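Omega transaminase (Pseudomonas sp., PDB 5LHA) transfers amino groups between amines and carbonyl acceptors by means of a pyridoxal phosphate cofactor, captured here in its aminated form, pyridoxamine 5'-phosphate. Local coordinates at residues G164-G169 and G178-G183; P190-N195 and Q203-H208; Q363-L368 and L386-D391; L392-D395 and R399-L402. All blocks are in the same frame, centred on the assembly; numbering follows the deposited sequence.

Contact 1 (G164-G169 and G178-G183); sequences GTSVGG and GQLLAG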
loop_
_atom_site.group_PDB
_atom_site.type_symbol
_atom_site.label_atom_id
_atom_site.label_comp_id
_atom_site.label_asym_id
_atom_site.label_seq_id
_atom_site.Cartn_x
_atom_site.Cartn_y
_atom_site.Cartn_z
ATOM N N GLY A 164 -0.967 -8.984 -11.651
ATOM C CA GLY A 164 -1.936 -8.945 -12.736
ATOM C C GLY A 164 -3.365 -8.759 -12.261
ATOM O O GLY A 164 -4.173 -8.116 -12.939
ATOM N N THR A 165 -3.711 -9.345 -11.109
ATOM C CA THR A 165 -5.028 -9.088 -10.529
ATOM C C THR A 165 -5.202 -7.607 -10.208
ATOM O O THR A 165 -6.297 -7.056 -10.367
ATOM C CB THR A 165 -5.254 -9.936 -9.271
ATOM O OG1 THR A 165 -4.903 -11.304 -9.519
ATOM C CG2 THR A 165 -6.715 -9.893 -8.853
ATOM N N SER A 166 -4.135 -6.952 -9.736
ATOM C CA SER A 166 -4.242 -5.553 -9.331
ATOM C C SER A 166 -4.568 -4.634 -10.502
ATOM O O SER A 166 -5.219 -3.602 -10.311
ATOM C CB SER A 166 -2.954 -5.113 -8.646
ATOM O OG SER A 166 -2.635 -6.028 -7.613
ATOM N N VAL A 167 -4.135 -4.981 -11.718
ATOM C CA VAL A 167 -4.385 -4.134 -12.880
ATOM C C VAL A 167 -5.585 -4.590 -13.696
ATOM O O VAL A 167 -5.879 -3.984 -14.735
ATOM C CB VAL A 167 -3.131 -4.029 -13.773
ATOM C CG1 VAL A 167 -2.021 -3.304 -13.035
ATOM C CG2 VAL A 167 -2.661 -5.417 -14.212
ATOM N N GLY A 168 -6.306 -5.616 -13.245
ATOM C CA GLY A 168 -7.484 -6.061 -13.975
ATOM C C GLY A 168 -8.635 -5.081 -13.815
ATOM O O GLY A 168 -8.852 -4.516 -12.746
ATOM N N GLY A 169 -9.398 -4.906 -14.886
ATOM C CA GLY A 169 -10.462 -3.925 -14.929
ATOM C C GLY A 169 -11.857 -4.459 -14.686
ATOM O O GLY A 169 -12.827 -3.732 -14.935
ATOM N N GLY A 178 -9.146 -8.893 -1.208
ATOM C CA GLY A 178 -8.610 -7.758 -0.458
ATOM C C GLY A 178 -7.743 -6.792 -1.266
ATOM O O GLY A 178 -7.728 -6.783 -2.503
ATOM N N GLN A 179 -7.003 -5.963 -0.524
ATOM C CA GLN A 179 -6.144 -4.949 -1.125
ATOM C C GLN A 179 -4.907 -5.597 -1.708
ATOM O O GLN A 179 -4.206 -6.354 -1.030
ATOM C CB GLN A 179 -5.746 -3.875 -0.101
ATOM C CG GLN A 179 -4.676 -2.864 -0.574
ATOM C CD GLN A 179 -5.041 -2.032 -1.813
ATOM O OE1 GLN A 179 -6.212 -1.766 -2.096
ATOM N NE2 GLN A 179 -4.012 -1.608 -2.551
ATOM N N LEU A 180 -4.641 -5.301 -2.967
ATOM C CA LEU A 180 -3.444 -5.827 -3.598
ATOM C C LEU A 180 -2.488 -4.675 -3.900
ATOM O O LEU A 180 -2.289 -3.799 -3.056
ATOM C CB LEU A 180 -3.842 -6.643 -4.829
ATOM C CG LEU A 180 -4.842 -7.774 -4.479
ATOM C CD1 LEU A 180 -5.301 -8.530 -5.710
ATOM C CD2 LEU A 180 -4.341 -8.760 -3.403
ATOM N N LEU A 181 -1.886 -4.647 -5.080
ATOM C CA LEU A 181 -0.861 -3.646 -5.342
ATOM C C LEU A 181 -1.471 -2.246 -5.378
ATOM O O LEU A 181 -2.519 -2.027 -5.991
ATOM C CB LEU A 181 -0.152 -3.947 -6.656
ATOM C CG LEU A 181 1.243 -3.332 -6.791
ATOM C CD1 LEU A 181 2.230 -4.068 -5.892
ATOM C CD2 LEU A 181 1.696 -3.375 -8.233
ATOM N N ALA A 182 -0.815 -1.305 -4.704
ATOM C CA ALA A 182 -1.224 0.091 -4.698
ATOM C C ALA A 182 -0.743 0.791 -5.964
ATOM O O ALA A 182 0.116 0.293 -6.692
ATOM C CB ALA A 182 -0.666 0.812 -3.471
ATOM N N GLY A 183 -1.299 1.974 -6.210
ATOM C CA GLY A 183 -0.832 2.797 -7.313
ATOM C C GLY A 183 -1.181 2.268 -8.684
ATOM O O GLY A 183 -0.442 2.515 -9.642
HETATM O O HOH W 1 -4.993 -2.729 -7.029
#
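S166 faces the backbone at L180-L181 with its hydroxyl foremost. OG takes the amide hydrogen of L181 in a fairly straight bond, N to OG 3.0 Å with 159° at the hydrogen, and is also hydrogen-bonded to the carbonyl oxygen of M162 one helical turn earlier. With OG anti to the carbonyl carbon and beside the backbone N (chi1 -52°), the hydroxyl can reach both. Packing around the bond is close: OG lies 3.1 Å from L180 CB, and S166 CB rests 3.6 Å from L181 CB. One residue back, T165 and L180 cross obliquely, T165 CG2 meeting L180 CD1 at 3.7 Å. The T165 methyl is anti to its own backbone N, while OG1 is turned aside to the carbonyl of H161. The two segments belong to the beta-alpha-beta crossover joining the parallel, neighbouring strands 149-153 and 184-187 in the large-domain sheet of a fold-type-I pyridoxal phosphate enzyme; V167 and L181 both lean on F150 of the first strand. The side chain of T165 is about 9 Å from the bound pyridoxamine phosphate, near the cofactor site but not in contact with it. Without the hydroxyl, as with an alanine at S166, the L181 amide would probably lose its side-chain acceptor and the loop be less firmly held to the helix end. On the backbone side, a water donates to L181 O at 2.8 Å and, weakly, to S166 O. R136 and M162 of a second subunit pack on L180 and L181.

Contact 2 (P190-N195 and Q203-H208); sequences PWLYRN and QALTAH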
loop_
_atom_site.group_PDB
_atom_site.type_symbol
_atom_site.label_atom_id
_atom_site.label_comp_id
_atom_site.label_asym_id
_atom_site.label_seq_id
_atom_site.Cartn_x
_atom_site.Cartn_y
_atom_site.Cartn_z
ATOM N N PRO A 190 -12.217 2.137 -24.861
ATOM C CA PRO A 190 -12.957 2.632 -26.032
ATOM C C PRO A 190 -13.948 1.603 -26.564
ATOM O O PRO A 190 -13.712 0.935 -27.580
ATOM C CB PRO A 190 -11.844 2.959 -27.032
ATOM C CG PRO A 190 -10.744 2.046 -26.656
ATOM C CD PRO A 190 -10.791 1.926 -25.164
ATOM N N TRP A 191 -15.067 1.479 -25.845
ATOM C CA TRP A 191 -16.099 0.468 -26.056
ATOM C C TRP A 191 -17.327 1.170 -26.623
ATOM O O TRP A 191 -17.956 1.980 -25.934
ATOM C CB TRP A 191 -16.425 -0.237 -24.741
ATOM C CG TRP A 191 -17.345 -1.439 -24.833
ATOM C CD1 TRP A 191 -17.753 -2.090 -25.966
ATOM C CD2 TRP A 191 -17.964 -2.121 -23.737
ATOM N NE1 TRP A 191 -18.585 -3.138 -25.639
ATOM C CE2 TRP A 191 -18.732 -3.177 -24.279
ATOM C CE3 TRP A 191 -17.947 -1.941 -22.350
ATOM C CZ2 TRP A 191 -19.473 -4.048 -23.480
ATOM C CZ3 TRP A 191 -18.683 -2.806 -21.558
ATOM C CH2 TRP A 191 -19.434 -3.850 -22.125
ATOM N N LEU A 192 -17.640 0.898 -27.890
ATOM C CA LEU A 192 -18.724 1.620 -28.551
ATOM C C LEU A 192 -20.086 1.259 -27.961
ATOM O O LEU A 192 -20.961 2.125 -27.826
ATOM C CB LEU A 192 -18.706 1.314 -30.049
ATOM C CG LEU A 192 -17.605 1.918 -30.914
ATOM C CD1 LEU A 192 -17.260 0.955 -32.046
ATOM C CD2 LEU A 192 -18.072 3.251 -31.460
ATOM N N TYR A 193 -20.271 -0.002 -27.565
ATOM C CA TYR A 193 -21.581 -0.436 -27.095
ATOM C C TYR A 193 -21.923 0.176 -25.734
ATOM O O TYR A 193 -23.083 0.524 -25.486
ATOM C CB TYR A 193 -21.646 -1.967 -27.056
ATOM C CG TYR A 193 -23.065 -2.492 -27.049
ATOM C CD1 TYR A 193 -23.923 -2.245 -28.121
ATOM C CD2 TYR A 193 -23.564 -3.196 -25.959
ATOM C CE1 TYR A 193 -25.231 -2.704 -28.112
ATOM C CE2 TYR A 193 -24.872 -3.663 -25.946
ATOM C CZ TYR A 193 -25.701 -3.412 -27.023
ATOM O OH TYR A 193 -27.004 -3.864 -27.008
ATOM N N ARG A 194 -20.940 0.306 -24.836
ATOM C CA ARG A 194 -21.154 0.882 -23.503
ATOM C C ARG A 194 -19.962 1.761 -23.150
ATOM O O ARG A 194 -18.856 1.242 -22.973
ATOM C CB ARG A 194 -21.330 -0.201 -22.436
ATOM C CG ARG A 194 -22.556 -1.086 -22.576
ATOM C CD ARG A 194 -22.736 -1.952 -21.336
ATOM N NE ARG A 194 -23.852 -2.888 -21.467
ATOM C CZ ARG A 194 -23.785 -4.064 -22.086
ATOM N NH1 ARG A 194 -22.647 -4.477 -22.637
ATOM N NH2 ARG A 194 -24.865 -4.832 -22.146
ATOM N N ASN A 195 -20.177 3.070 -23.014
ATOM C CA ASN A 195 -19.113 3.983 -22.610
ATOM C C ASN A 195 -19.738 5.193 -21.929
ATOM O O ASN A 195 -20.923 5.474 -22.124
ATOM C CB ASN A 195 -18.227 4.397 -23.802
ATOM C CG ASN A 195 -18.999 5.072 -24.921
ATOM O OD1 ASN A 195 -19.254 6.273 -24.880
ATOM N ND2 ASN A 195 -19.367 4.296 -25.936
ATOM N N GLN A 203 -14.067 7.670 -34.039
ATOM C CA GLN A 203 -13.076 8.735 -33.885
ATOM C C GLN A 203 -13.385 9.599 -32.667
ATOM O O GLN A 203 -12.476 9.975 -31.916
ATOM C CB GLN A 203 -13.003 9.590 -35.155
ATOM C CG GLN A 203 -11.844 10.598 -35.192
ATOM C CD GLN A 203 -12.063 11.828 -34.304
ATOM O OE1 GLN A 203 -13.168 12.377 -34.236
ATOM N NE2 GLN A 203 -11.004 12.261 -33.616
ATOM N N ALA A 204 -14.661 9.931 -32.455
ATOM C CA ALA A 204 -15.021 10.713 -31.281
ATOM C C ALA A 204 -14.786 9.935 -29.990
ATOM O O ALA A 204 -14.450 10.534 -28.963
ATOM C CB ALA A 204 -16.476 11.166 -31.381
ATOM N N LEU A 205 -14.955 8.609 -30.023
ATOM C CA LEU A 205 -14.754 7.792 -28.826
ATOM C C LEU A 205 -13.274 7.647 -28.491
ATOM O O LEU A 205 -12.892 7.658 -27.315
ATOM C CB LEU A 205 -15.406 6.417 -29.007
ATOM C CG LEU A 205 -15.376 5.448 -27.822
ATOM C CD1 LEU A 205 -16.063 6.026 -26.585
ATOM C CD2 LEU A 205 -16.027 4.149 -28.217
ATOM N N THR A 206 -12.435 7.435 -29.503
ATOM C CA THR A 206 -10.995 7.429 -29.277
ATOM C C THR A 206 -10.526 8.737 -28.661
ATOM O O THR A 206 -9.725 8.734 -27.718
ATOM C CB THR A 206 -10.261 7.173 -30.591
ATOM O OG1 THR A 206 -10.553 5.851 -31.051
ATOM C CG2 THR A 206 -8.751 7.336 -30.418
ATOM N N ALA A 207 -11.030 9.865 -29.179
ATOM C CA ALA A 207 -10.600 11.178 -28.705
ATOM C C ALA A 207 -10.979 11.408 -27.245
ATOM O O ALA A 207 -10.186 11.957 -26.469
ATOM C CB ALA A 207 -11.194 12.268 -29.598
ATOM N N HIS A 208 -12.197 11.014 -26.859
ATOM C CA HIS A 208 -12.605 11.088 -25.459
ATOM C C HIS A 208 -11.646 10.294 -24.576
ATOM O O HIS A 208 -11.228 10.760 -23.508
ATOM C CB HIS A 208 -14.036 10.566 -25.301
ATOM C CG HIS A 208 -15.088 11.517 -25.781
ATOM N ND1 HIS A 208 -15.184 12.817 -25.338
ATOM C CD2 HIS A 208 -16.095 11.346 -26.671
ATOM C CE1 HIS A 208 -16.205 13.408 -25.936
ATOM N NE2 HIS A 208 -16.773 12.537 -26.753
#
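The flat amide of N195 receives a methyl of L205 on one face: CD1 is 3.5 Å from N195 CG, 3.6 Å from OD1 and 3.8 Å from ND2, near-equal spacings that place it over the group. This is where the loop after strand 184-187 folds back on helix 202-220, within the beta-alpha-beta connection that runs on to strand 225-230. Within the loop the flat groups meet by edges and rims rather than in a parallel stack. The W191 ring carries R194 CB on one face, 3.7 Å above the plane and offset toward the rim. The guanidinium of R194 has Y193 CD2 over one face and W191 CZ2 at its edge, in plane, while its NH1 lies at the edge of the Y193 ring; the same NH1 makes a salt bridge to D391.

On the helix side L205 does nearly all the work. Its CG is anti to the backbone N (chi1 -176°), which carries the two methyls out to the loop. CD2 presses on the peptide link between W191 and L192, 3.6 Å from L192 N, and the side chain of L192 flanks it with CG at 3.8 Å from CD2. P190 adds a looser apolar contact with L205 CG. The amide under CD1 has its turn fixed at both ends: N195 OD1 accepts from C199 N, and N195 ND2 donates to W191 O at 2.7 Å and 152°, tilted slightly from the carbonyl plane.

Contact 3 (Q363-L368 and L386-D391); sequences QLLEQL and LMIALD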
loop_
_atom_site.group_PDB
_atom_site.type_symbol
_atom_site.label_atom_id
_atom_site.label_comp_id
_atom_site.label_asym_id
_atom_site.label_seq_id
_atom_site.Cartn_x
_atom_site.Cartn_y
_atom_site.Cartn_z
ATOM N N GLN A 363 -16.462 -13.685 -42.318
ATOM C CA GLN A 363 -17.591 -14.485 -42.776
ATOM C C GLN A 363 -18.493 -14.878 -41.610
ATOM O O GLN A 363 -19.713 -14.680 -41.657
ATOM C CB GLN A 363 -17.062 -15.710 -43.535
ATOM C CG GLN A 363 -18.102 -16.745 -43.977
ATOM C CD GLN A 363 -17.469 -18.063 -44.443
ATOM O OE1 GLN A 363 -16.329 -18.082 -44.923
ATOM N NE2 GLN A 363 -18.210 -19.165 -44.306
ATOM N N LEU A 364 -17.902 -15.402 -40.532
ATOM C CA LEU A 364 -18.705 -15.829 -39.391
ATOM C C LEU A 364 -19.435 -14.648 -38.760
ATOM O O LEU A 364 -20.635 -14.739 -38.469
ATOM C CB LEU A 364 -17.813 -16.527 -38.359
ATOM C CG LEU A 364 -18.430 -17.019 -37.047
ATOM C CD1 LEU A 364 -19.582 -17.988 -37.309
ATOM C CD2 LEU A 364 -17.385 -17.657 -36.146
ATOM N N LEU A 365 -18.731 -13.524 -38.563
ATOM C CA LEU A 365 -19.348 -12.331 -37.977
ATOM C C LEU A 365 -20.504 -11.832 -38.836
ATOM O O LEU A 365 -21.569 -11.476 -38.316
ATOM C CB LEU A 365 -18.294 -11.232 -37.804
ATOM C CG LEU A 365 -18.698 -9.895 -37.157
ATOM C CD1 LEU A 365 -19.019 -10.071 -35.684
ATOM C CD2 LEU A 365 -17.616 -8.837 -37.340
ATOM N N GLU A 366 -20.310 -11.821 -40.155
ATOM C CA GLU A 366 -21.366 -11.439 -41.088
ATOM C C GLU A 366 -22.611 -12.289 -40.889
ATOM O O GLU A 366 -23.733 -11.773 -40.846
ATOM C CB GLU A 366 -20.848 -11.601 -42.520
ATOM C CG GLU A 366 -21.914 -11.592 -43.615
ATOM C CD GLU A 366 -21.355 -12.001 -44.987
ATOM O OE1 GLU A 366 -20.116 -12.155 -45.110
ATOM O OE2 GLU A 366 -22.157 -12.192 -45.935
ATOM N N GLN A 367 -22.429 -13.605 -40.774
ATOM C CA GLN A 367 -23.552 -14.526 -40.658
ATOM C C GLN A 367 -24.297 -14.392 -39.334
ATOM O O GLN A 367 -25.444 -14.846 -39.236
ATOM C CB GLN A 367 -23.045 -15.958 -40.832
ATOM C CG GLN A 367 -22.549 -16.269 -42.227
ATOM C CD GLN A 367 -22.108 -17.711 -42.372
ATOM O OE1 GLN A 367 -20.971 -17.984 -42.760
ATOM N NE2 GLN A 367 -23.002 -18.645 -42.052
ATOM N N LEU A 368 -23.674 -13.794 -38.316
ATOM C CA LEU A 368 -24.290 -13.644 -37.003
ATOM C C LEU A 368 -25.101 -12.364 -36.850
ATOM O O LEU A 368 -25.880 -12.256 -35.895
ATOM C CB LEU A 368 -23.204 -13.713 -35.922
ATOM C CG LEU A 368 -22.567 -15.106 -35.791
ATOM C CD1 LEU A 368 -21.229 -15.053 -35.066
ATOM C CD2 LEU A 368 -23.515 -16.070 -35.091
ATOM N N LEU A 386 -10.949 -14.353 -35.152
ATOM C CA LEU A 386 -11.747 -15.426 -34.552
ATOM C C LEU A 386 -11.943 -15.254 -33.050
ATOM O O LEU A 386 -11.919 -16.238 -32.300
ATOM C CB LEU A 386 -11.137 -16.791 -34.854
ATOM C CG LEU A 386 -11.391 -17.232 -36.294
ATOM C CD1 LEU A 386 -10.566 -18.465 -36.650
ATOM C CD2 LEU A 386 -12.883 -17.475 -36.503
ATOM N N MET A 387 -12.137 -14.018 -32.589
ATOM C CA MET A 387 -12.715 -13.727 -31.280
ATOM C C MET A 387 -13.959 -12.873 -31.487
ATOM O O MET A 387 -13.900 -11.825 -32.138
ATOM C CB MET A 387 -11.719 -13.028 -30.348
ATOM C CG MET A 387 -11.034 -11.798 -30.912
ATOM S SD MET A 387 -9.483 -11.446 -30.059
ATOM C CE MET A 387 -10.002 -11.251 -28.365
ATOM N N ILE A 388 -15.092 -13.355 -30.979
ATOM C CA ILE A 388 -16.390 -12.730 -31.183
ATOM C C ILE A 388 -17.166 -12.832 -29.878
ATOM O O ILE A 388 -17.002 -13.787 -29.116
ATOM C CB ILE A 388 -17.164 -13.390 -32.349
ATOM C CG1 ILE A 388 -16.520 -13.043 -33.693
ATOM C CG2 ILE A 388 -18.631 -12.977 -32.348
ATOM C CD1 ILE A 388 -16.949 -13.948 -34.820
ATOM N N ALA A 389 -17.982 -11.819 -29.594
ATOM C CA ALA A 389 -18.867 -11.856 -28.438
ATOM C C ALA A 389 -20.271 -11.441 -28.842
ATOM O O ALA A 389 -20.460 -10.484 -29.601
ATOM C CB ALA A 389 -18.376 -10.948 -27.313
ATOM N N LEU A 390 -21.253 -12.170 -28.325
ATOM C CA LEU A 390 -22.656 -11.809 -28.450
ATOM C C LEU A 390 -23.077 -11.177 -27.132
ATOM O O LEU A 390 -22.976 -11.808 -26.078
ATOM C CB LEU A 390 -23.506 -13.038 -28.779
ATOM C CG LEU A 390 -23.139 -13.835 -30.041
ATOM C CD1 LEU A 390 -22.187 -14.971 -29.693
ATOM C CD2 LEU A 390 -24.381 -14.386 -30.741
ATOM N N ASP A 391 -23.494 -9.924 -27.176
ATOM C CA ASP A 391 -23.806 -9.181 -25.960
ATOM C C ASP A 391 -25.312 -9.236 -25.688
ATOM O O ASP A 391 -26.108 -8.604 -26.392
ATOM C CB ASP A 391 -23.295 -7.747 -26.069
ATOM C CG ASP A 391 -23.126 -7.101 -24.719
ATOM O OD1 ASP A 391 -24.003 -7.313 -23.846
ATOM O OD2 ASP A 391 -22.091 -6.423 -24.520
#
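I388 is the bump of this contact, and the hollow that takes it is formed by L364, L365 and L368 on one side of helix 353-368. Its CD1 tip goes in deepest, 4.0 Å from L364 CD2 and 4.1 Å from L364 CG, and stops against the helix backbone beside L365, 4.2 Å from L365 N and 4.3 Å from L365 CB. CG1 lies anti to the carbonyl carbon of I388 (chi1 -71°), which turns the ethyl arm toward L364 and L365 and gives the other branch, CG2, to L368, whose CD1 is 4.3 Å away. The two branches thus straddle neighbouring parts of the helix surface. Spacings of this size, with no polar pair across the contact, mark ordinary van der Waals packing.

The hollow is finished by other parts of the fold. V381 on the adjacent strand 378-384 touches I388, L365 and L368, and helix 440-457 adds V447 against L364 and L450 against L368. A389, the next residue along the strand, points away from the helix and packs on V239. Helix 363-368 and strand 387-391 have axes 10.0 Å apart and run 12° from parallel. A helix laid almost along a strand at that separation is the layered alpha/beta packing found in the small C-terminal domain of fold-type-I aminotransferases, with apolar side chains filling the interlayer.

Contact 4 (L392-D395 and R399-L402); sequences LVSD and RQPL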
loop_
_atom_site.group_PDB
_atom_site.type_symbol
_atom_site.label_atom_id
_atom_site.label_comp_id
_atom_site.label_asym_id
_atom_site.label_seq_id
_atom_site.Cartn_x
_atom_site.Cartn_y
_atom_site.Cartn_z
ATOM N N LEU A 392 -25.699 -9.960 -24.641
ATOM C CA LEU A 392 -27.103 -10.149 -24.316
ATOM C C LEU A 392 -27.529 -9.080 -23.317
ATOM O O LEU A 392 -26.850 -8.849 -22.311
ATOM C CB LEU A 392 -27.358 -11.548 -23.748
ATOM C CG LEU A 392 -26.867 -12.789 -24.510
ATOM C CD1 LEU A 392 -27.214 -14.052 -23.735
ATOM C CD2 LEU A 392 -27.418 -12.874 -25.941
ATOM N N VAL A 393 -28.639 -8.412 -23.618
ATOM C CA VAL A 393 -29.155 -7.316 -22.816
ATOM C C VAL A 393 -30.603 -7.607 -22.461
ATOM O O VAL A 393 -31.289 -8.393 -23.121
ATOM C CB VAL A 393 -29.048 -5.966 -23.548
ATOM C CG1 VAL A 393 -27.623 -5.716 -23.969
ATOM C CG2 VAL A 393 -29.978 -5.951 -24.757
ATOM N N SER A 394 -31.064 -6.962 -21.391
ATOM C CA SER A 394 -32.478 -6.994 -21.042
ATOM C C SER A 394 -33.275 -5.913 -21.755
ATOM O O SER A 394 -34.497 -6.056 -21.903
ATOM C CB SER A 394 -32.651 -6.857 -19.525
ATOM O OG SER A 394 -31.782 -5.870 -18.995
ATOM N N ASP A 395 -32.605 -4.857 -22.217
ATOM C CA ASP A 395 -33.260 -3.701 -22.817
ATOM C C ASP A 395 -32.386 -3.204 -23.953
ATOM O O ASP A 395 -31.216 -2.867 -23.738
ATOM C CB ASP A 395 -33.490 -2.591 -21.778
ATOM C CG ASP A 395 -34.227 -1.380 -22.349
ATOM O OD1 ASP A 395 -33.776 -0.805 -23.362
ATOM O OD2 ASP A 395 -35.265 -0.987 -21.772
ATOM N N ARG A 399 -29.059 -0.773 -23.250
ATOM C CA ARG A 399 -27.971 -1.750 -23.315
ATOM C C ARG A 399 -27.616 -2.345 -21.951
ATOM O O ARG A 399 -26.474 -2.744 -21.721
ATOM C CB ARG A 399 -26.724 -1.138 -23.966
ATOM C CG ARG A 399 -26.984 -0.610 -25.363
ATOM C CD ARG A 399 -26.868 0.898 -25.446
ATOM N NE ARG A 399 -26.960 1.362 -26.827
ATOM C CZ ARG A 399 -25.970 1.323 -27.716
ATOM N NH1 ARG A 399 -24.775 0.853 -27.383
ATOM N NH2 ARG A 399 -26.175 1.771 -28.948
ATOM N N GLN A 400 -28.559 -2.402 -21.025
ATOM C CA GLN A 400 -28.256 -3.007 -19.735
ATOM C C GLN A 400 -28.009 -4.496 -19.912
ATOM O O GLN A 400 -28.835 -5.186 -20.508
ATOM C CB GLN A 400 -29.370 -2.812 -18.722
ATOM C CG GLN A 400 -28.938 -3.327 -17.367
ATOM C CD GLN A 400 -29.867 -2.950 -16.261
ATOM O OE1 GLN A 400 -30.934 -2.388 -16.494
ATOM N NE2 GLN A 400 -29.457 -3.235 -15.031
ATOM N N PRO A 401 -26.895 -5.021 -19.422
ATOM C CA PRO A 401 -26.629 -6.454 -19.575
ATOM C C PRO A 401 -27.663 -7.327 -18.868
ATOM O O PRO A 401 -28.258 -6.941 -17.858
ATOM C CB PRO A 401 -25.241 -6.612 -18.951
ATOM C CG PRO A 401 -25.135 -5.479 -17.999
ATOM C CD PRO A 401 -25.851 -4.345 -18.638
ATOM N N LEU A 402 -27.893 -8.510 -19.437
ATOM C CA LEU A 402 -28.578 -9.573 -18.715
ATOM C C LEU A 402 -27.850 -9.859 -17.410
ATOM O O LEU A 402 -26.619 -9.788 -17.341
ATOM C CB LEU A 402 -28.615 -10.856 -19.555
ATOM C CG LEU A 402 -29.696 -11.196 -20.588
ATOM C CD1 LEU A 402 -29.493 -12.620 -21.102
ATOM C CD2 LEU A 402 -31.091 -11.049 -20.009
#
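L402 and L392 are joined through both backbone and side chain. Of the backbone bonds, L402 N gives its hydrogen to L392 O over 3.1 Å, almost linear at the hydrogen (175°) although the donor stands above the carbonyl plane; N428 ND2 is a second donor to that oxygen. S394 N bonds to Q400 O at 3.0 Å, approaching nearly along the C=O axis (168°). R399 N gives a further weak bond to D395 O. Among side-chain polar contacts, S394 OG sits between its backbone N and carbonyl carbon (chi1 42°), a position from which it adds a weak bond to Q400 O at 3.4 Å. The carboxylate of D395 turns back into the loop, OD1 accepting from T398 N.

These bonds close a short, irregular beta-hairpin in which the end of strand 387-393 meets 400-401: V393 and P401 form an antiparallel non-hydrogen-bonded pair with CA atoms 4.2 Å apart. The chain then turns a corner at S394.

The apolar part is centred on L402, whose CD1 lies 3.6 Å from L392 CB and 3.8 Å from L392 CD1, the two side chains meeting at a slant. Cutting L402 back to an alanine is likely to open a gap beside L392 and cost the packing on Q408 and P409 of helix 408-418. A separate, close van der Waals contact sets carbon against a carbonyl oxygen: V393 CB is 3.1 Å from Q400 O, and V393 CG1 leans on the same atom.

The contacts follow one another along the chain, each closing before the next opens. Contacts 1 and 2 belong to successive connections of the large-domain sheet, before and after strand 184-187 in the sequence; their centres are about 25 Å apart and both touch the third subunit. Contacts 3 and 4 share strand 387-393 of a second sheet, with centres about 18 Å apart. Contact 2 bridges the two groups: R194 reaches D391 in contact 3 and, by a probable hydrogen bond from NE, R399 O in contact 4. The loop 190-195 thus joins the large-domain sheet to the sheet that holds strand 387-393. Contact 1 is far from contact 3, about 14 Å between nearest atoms.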